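PDB 6FBM: gram-negative insecticidal protein from Chromobacterium piscinae, which acts as an insecticidal toxin, probably by assembling into pores in the membranes of target cells through its MACPF domain. Local coordinates for residues F73-S78 / T200-S205; Q196-T201 / N226-N231. All coordinates share one frame; numbering follows the deposited sequence.

Interaction 1: residues F73-S78 / T200-S205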
loop_
_atom_site.group_PDB
_atom_site.type_symbol
_atom_site.label_atom_id
_atom_site.label_comp_id
_atom_site.label_asym_id
_atom_site.label_seq_id
_atom_site.Cartn_x
_atom_site.Cartn_y
_atom_site.Cartn_z
ATOM N N PHE A 73 34.305 0.840 12.448
ATOM C CA PHE A 73 35.003 1.613 11.442
ATOM C C PHE A 73 36.340 0.937 11.157
ATOM O O PHE A 73 37.080 0.626 12.065
ATOM C CB PHE A 73 35.209 3.016 11.966
ATOM C CG PHE A 73 35.798 3.935 10.966
ATOM C CD1 PHE A 73 34.987 4.578 10.040
ATOM C CD2 PHE A 73 37.184 4.162 10.944
ATOM C CE1 PHE A 73 35.540 5.430 9.100
ATOM C CE2 PHE A 73 37.751 5.013 10.005
ATOM C CZ PHE A 73 36.931 5.640 9.080
ATOM N N LYS A 74 36.643 0.701 9.893
ATOM C CA LYS A 74 37.866 -0.019 9.509
ATOM C C LYS A 74 38.479 0.633 8.296
ATOM O O LYS A 74 37.758 1.035 7.395
ATOM C CB LYS A 74 37.564 -1.459 9.145
ATOM C CG LYS A 74 37.572 -2.419 10.326
ATOM C CD LYS A 74 37.189 -3.846 9.949
ATOM C CE LYS A 74 35.709 -4.255 10.095
ATOM N NZ LYS A 74 35.416 -5.419 10.982
ATOM N N GLN A 75 39.804 0.711 8.267
ATOM C CA GLN A 75 40.535 1.170 7.085
ATOM C C GLN A 75 41.655 0.215 6.720
ATOM O O GLN A 75 42.441 -0.188 7.567
ATOM C CB GLN A 75 41.118 2.546 7.322
ATOM C CG GLN A 75 40.064 3.650 7.395
ATOM C CD GLN A 75 40.701 5.010 7.438
ATOM O OE1 GLN A 75 41.475 5.301 8.349
ATOM N NE2 GLN A 75 40.402 5.844 6.443
ATOM N N ASP A 76 41.717 -0.143 5.448
ATOM C CA ASP A 76 42.891 -0.793 4.884
ATOM C C ASP A 76 43.457 0.159 3.875
ATOM O O ASP A 76 42.789 0.510 2.924
ATOM C CB ASP A 76 42.523 -2.113 4.221
ATOM C CG ASP A 76 41.887 -3.089 5.203
ATOM O OD1 ASP A 76 42.437 -3.288 6.322
ATOM O OD2 ASP A 76 40.824 -3.625 4.840
ATOM N N VAL A 77 44.687 0.593 4.125
ATOM C CA VAL A 77 45.361 1.609 3.330
ATOM C C VAL A 77 46.771 1.146 2.997
ATOM O O VAL A 77 47.498 0.632 3.849
ATOM C CB VAL A 77 45.419 2.944 4.090
ATOM C CG1 VAL A 77 46.166 3.995 3.297
ATOM C CG2 VAL A 77 44.010 3.420 4.409
ATOM N N SER A 78 47.151 1.319 1.747
ATOM C CA SER A 78 48.506 0.999 1.345
ATOM C C SER A 78 48.886 1.640 0.009
ATOM O O SER A 78 48.053 1.777 -0.903
ATOM C CB SER A 78 48.701 -0.522 1.260
ATOM O OG SER A 78 50.066 -0.810 1.054
ATOM N N THR A 200 43.683 9.310 7.469
ATOM C CA THR A 200 42.910 10.298 8.221
ATOM C C THR A 200 42.101 11.195 7.277
ATOM O O THR A 200 40.930 11.444 7.510
ATOM C CB THR A 200 43.836 11.129 9.156
ATOM O OG1 THR A 200 44.306 10.299 10.222
ATOM C CG2 THR A 200 43.097 12.340 9.772
ATOM N N THR A 201 42.720 11.669 6.201
ATOM C CA THR A 201 42.007 12.464 5.182
ATOM C C THR A 201 40.843 11.679 4.570
ATOM O O THR A 201 39.770 12.237 4.331
ATOM C CB THR A 201 42.969 12.926 4.082
ATOM O OG1 THR A 201 44.121 13.511 4.698
ATOM C CG2 THR A 201 42.315 13.960 3.180
ATOM N N ALA A 202 41.060 10.395 4.335
ATOM C CA ALA A 202 40.025 9.538 3.786
ATOM C C ALA A 202 38.883 9.390 4.758
ATOM O O ALA A 202 37.725 9.522 4.379
ATOM C CB ALA A 202 40.607 8.175 3.431
ATOM N N GLU A 203 39.233 9.128 6.017
ATOM C CA GLU A 203 38.278 9.077 7.132
ATOM C C GLU A 203 37.431 10.345 7.200
ATOM O O GLU A 203 36.213 10.277 7.232
ATOM C CB GLU A 203 39.029 8.843 8.464
ATOM C CG GLU A 203 38.245 9.048 9.764
ATOM C CD GLU A 203 39.055 8.804 11.025
ATOM O OE1 GLU A 203 40.297 8.769 10.954
ATOM O OE2 GLU A 203 38.443 8.634 12.106
ATOM N N MET A 204 38.076 11.500 7.203
ATOM C CA MET A 204 37.363 12.778 7.290
ATOM C C MET A 204 36.502 13.008 6.080
ATOM O O MET A 204 35.390 13.515 6.204
ATOM C CB MET A 204 38.351 13.944 7.506
ATOM C CG MET A 204 39.138 13.863 8.829
ATOM S SD MET A 204 38.113 13.500 10.288
ATOM C CE MET A 204 39.246 12.597 11.326
ATOM N N SER A 205 36.987 12.662 4.894
ATOM C CA SER A 205 36.189 12.857 3.689
ATOM C C SER A 205 34.919 12.019 3.789
ATOM O O SER A 205 33.809 12.536 3.569
ATOM C CB SER A 205 36.978 12.510 2.445
ATOM O OG SER A 205 36.205 12.767 1.290
#

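Interaction 2: residues Q196-T201 / N226-N231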
loop_
_atom_site.group_PDB
_atom_site.type_symbol
_atom_site.label_atom_id
_atom_site.label_comp_id
_atom_site.label_asym_id
_atom_site.label_seq_id
_atom_site.Cartn_x
_atom_site.Cartn_y
_atom_site.Cartn_z
ATOM N N GLN A 196 49.325 15.772 6.389
ATOM C CA GLN A 196 48.414 14.896 7.162
ATOM C C GLN A 196 48.311 13.515 6.492
ATOM O O GLN A 196 48.371 13.419 5.274
ATOM C CB GLN A 196 47.034 15.565 7.227
ATOM C CG GLN A 196 45.921 14.877 8.016
ATOM C CD GLN A 196 44.577 15.625 7.868
ATOM O OE1 GLN A 196 43.554 15.030 7.520
ATOM N NE2 GLN A 196 44.587 16.940 8.112
ATOM N N SER A 197 48.146 12.452 7.284
ATOM C CA SER A 197 48.135 11.073 6.737
ATOM C C SER A 197 46.926 10.874 5.802
ATOM O O SER A 197 45.880 11.481 5.998
ATOM C CB SER A 197 48.194 10.000 7.847
ATOM O OG SER A 197 46.912 9.604 8.329
ATOM N N LEU A 198 47.105 10.072 4.757
ATOM C CA LEU A 198 46.071 9.795 3.749
ATOM C C LEU A 198 44.867 9.118 4.400
ATOM O O LEU A 198 43.714 9.463 4.100
ATOM C CB LEU A 198 46.642 8.948 2.590
ATOM C CG LEU A 198 45.787 8.480 1.383
ATOM C CD1 LEU A 198 44.814 7.347 1.743
ATOM C CD2 LEU A 198 45.051 9.669 0.751
ATOM N N SER A 199 45.126 8.194 5.316
ATOM C CA SER A 199 44.059 7.431 5.936
ATOM C C SER A 199 43.111 8.328 6.761
ATOM O O SER A 199 41.886 8.140 6.724
ATOM C CB SER A 199 44.638 6.261 6.752
ATOM O OG SER A 199 45.273 6.726 7.934
ATOM N N THR A 200 43.683 9.310 7.469
ATOM C CA THR A 200 42.910 10.298 8.221
ATOM C C THR A 200 42.101 11.195 7.277
ATOM O O THR A 200 40.930 11.444 7.510
ATOM C CB THR A 200 43.836 11.129 9.156
ATOM O OG1 THR A 200 44.306 10.299 10.222
ATOM C CG2 THR A 200 43.097 12.340 9.772
ATOM N N THR A 201 42.720 11.669 6.201
ATOM C CA THR A 201 42.007 12.464 5.182
ATOM C C THR A 201 40.843 11.679 4.570
ATOM O O THR A 201 39.770 12.237 4.331
ATOM C CB THR A 201 42.969 12.926 4.082
ATOM O OG1 THR A 201 44.121 13.511 4.698
ATOM C CG2 THR A 201 42.315 13.960 3.180
ATOM N N ASN A 226 39.364 18.313 0.065
ATOM C CA ASN A 226 39.195 18.729 -1.340
ATOM C C ASN A 226 40.308 18.179 -2.224
ATOM O O ASN A 226 40.072 17.708 -3.329
ATOM C CB ASN A 226 39.153 20.260 -1.486
ATOM C CG ASN A 226 37.806 20.863 -1.098
ATOM O OD1 ASN A 226 36.784 20.169 -1.038
ATOM N ND2 ASN A 226 37.789 22.167 -0.878
ATOM N N SER A 227 41.519 18.245 -1.697
ATOM C CA SER A 227 42.699 17.713 -2.361
ATOM C C SER A 227 42.592 16.193 -2.590
ATOM O O SER A 227 42.892 15.681 -3.669
ATOM C CB SER A 227 43.925 18.032 -1.518
ATOM O OG SER A 227 45.090 17.854 -2.274
ATOM N N PHE A 228 42.152 15.489 -1.553
ATOM C CA PHE A 228 41.903 14.036 -1.609
ATOM C C PHE A 228 40.897 13.684 -2.699
ATOM O O PHE A 228 41.157 12.858 -3.571
ATOM C CB PHE A 228 41.456 13.531 -0.219
ATOM C CG PHE A 228 40.922 12.134 -0.198
ATOM C CD1 PHE A 228 41.770 11.041 -0.183
ATOM C CD2 PHE A 228 39.552 11.907 -0.162
ATOM C CE1 PHE A 228 41.248 9.739 -0.149
ATOM C CE2 PHE A 228 39.030 10.627 -0.120
ATOM C CZ PHE A 228 39.877 9.542 -0.122
ATOM N N ARG A 229 39.758 14.350 -2.655
ATOM C CA ARG A 229 38.685 14.067 -3.582
ATOM C C ARG A 229 39.033 14.345 -5.040
ATOM O O ARG A 229 38.782 13.504 -5.900
ATOM C CB ARG A 229 37.416 14.833 -3.184
ATOM C CG ARG A 229 36.789 14.329 -1.896
ATOM C CD ARG A 229 35.462 15.009 -1.594
ATOM N NE ARG A 229 34.979 14.596 -0.287
ATOM C CZ ARG A 229 33.890 15.079 0.310
ATOM N NH1 ARG A 229 33.135 16.000 -0.294
ATOM N NH2 ARG A 229 33.566 14.654 1.532
ATOM N N SER A 230 39.595 15.514 -5.318
ATOM C CA SER A 230 39.909 15.892 -6.700
ATOM C C SER A 230 41.164 15.197 -7.269
ATOM O O SER A 230 41.333 15.162 -8.491
ATOM C CB SER A 230 39.932 17.424 -6.898
ATOM O OG SER A 230 40.741 18.036 -5.954
ATOM N N ASN A 231 42.003 14.616 -6.407
ATOM C CA ASN A 231 43.116 13.752 -6.859
ATOM C C ASN A 231 42.946 12.261 -6.542
ATOM O O ASN A 231 43.938 11.516 -6.528
ATOM C CB ASN A 231 44.441 14.259 -6.293
ATOM C CG ASN A 231 44.744 15.679 -6.715
ATOM O OD1 ASN A 231 44.881 16.580 -5.869
ATOM N ND2 ASN A 231 44.811 15.901 -8.019
#

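Interaction 1: residues F73-S78 / T200-S205
E203 lies across the ends of F73 and Q75, two strand side chains that reach toward helix 198-209. E203 CB touches both: it is 3.9 Å from F73 CZ and equally 3.9 Å from Q75 NE2. One bond further out, E203 CG makes the closest approach to the ring, 3.7 Å from F73 CZ. E203 CD comes next, 4.1 Å from F73 CE2, with the carboxylate plane 31° from that of the ring. Beyond it the carboxylate continues past the ring, and E203 OE2 forms a salt bridge with K207, one turn on along the helix. Because the chain is extended throughout (chi2 -180°), its methylene part can lie against the phenyl group while the carboxylate reaches the lysine. K207 also makes a cation-pi contact with F73, so the aromatic residue serves both the aliphatic and the charged parts of its neighbours.

This is the packing of a helix on the central bent antiparallel sheet of a MACPF domain. The strand 64-78 supplies alternate residues: F73 and Q75 point to the helix, whereas K74 and D76 turn to the other face and form salt bridges with D274 and R125.

Q75 suits its place because a long, uncharged amide can bridge the 8.2 Å between Q75 CA and E203 CA. Its NE2 ends 3.5 Å from E203 N; both are nitrogen donors, so this is proximity alone. The polar demand of NE2 is met by S199 O, near the start of the helix, and by T124 OG1 on the adjoining strand 120-134. A202 presents just a methyl group, CB, 3.8 Å from Q75 NE2; it also packs against T124, its small side chain fitting where the helix faces the sheet.

Interaction 2: residues Q196-T201 / N226-N231
F228 meets L198 and T201 because all three side chains run a branch anti to the backbone nitrogen: CG in F228 (chi1 169°), CG in L198 (chi1 179°) and the methyl CG2 in T201. For T201 this sets OG1 beside its own nitrogen, where it faces the preceding turn; its proton may go to S197 O or to Q196 OE1. Threonine thus gives its apolar branch to the neighbouring helix while its hydroxyl is occupied at home.

T201 CG2 presses on the root of the phenylalanine, 3.5 Å from F228 CB, the two side chains passing each other in opposite directions. L198 arrives at the ring's rim instead: L198 CD2 stands near the ring plane, 3.7 Å from F228 CD1, and the side chains cross at about a right angle. Leucine has the reach for this although its CB does not point at the partner.

Y183, A185 and S187 of strand 179-187 and I234 of strand 232-239 also touch F228, which is buried. A helical cluster inserted between paired sheet strands, here 179-187 and 232-239, is characteristic of the MACPF fold; in pore-forming relatives such clusters refold into membrane-spanning hairpins.

Overall arrangement
From the N terminus, the chain runs through strand 64-78, then helices, strand 120-134 and strand 179-187 before returning as helix 198-209; interaction 1 closes this long loop of 121 residues. Interaction 2 then closes a much shorter one, of 24 residues, as helix 220-230 folds back on helix 198-209. The loops follow one another, neither enclosing the other, and their segments overlap at T200 and T201. Helix 198-209 is therefore shared by both contacts, meeting strand 64-78 on one flank and helix 220-230 on another. Cross-links join the two contacts: S205 OG is 2.7 Å from R229 NE, a probable hydrogen bond, and V77 packs on S199.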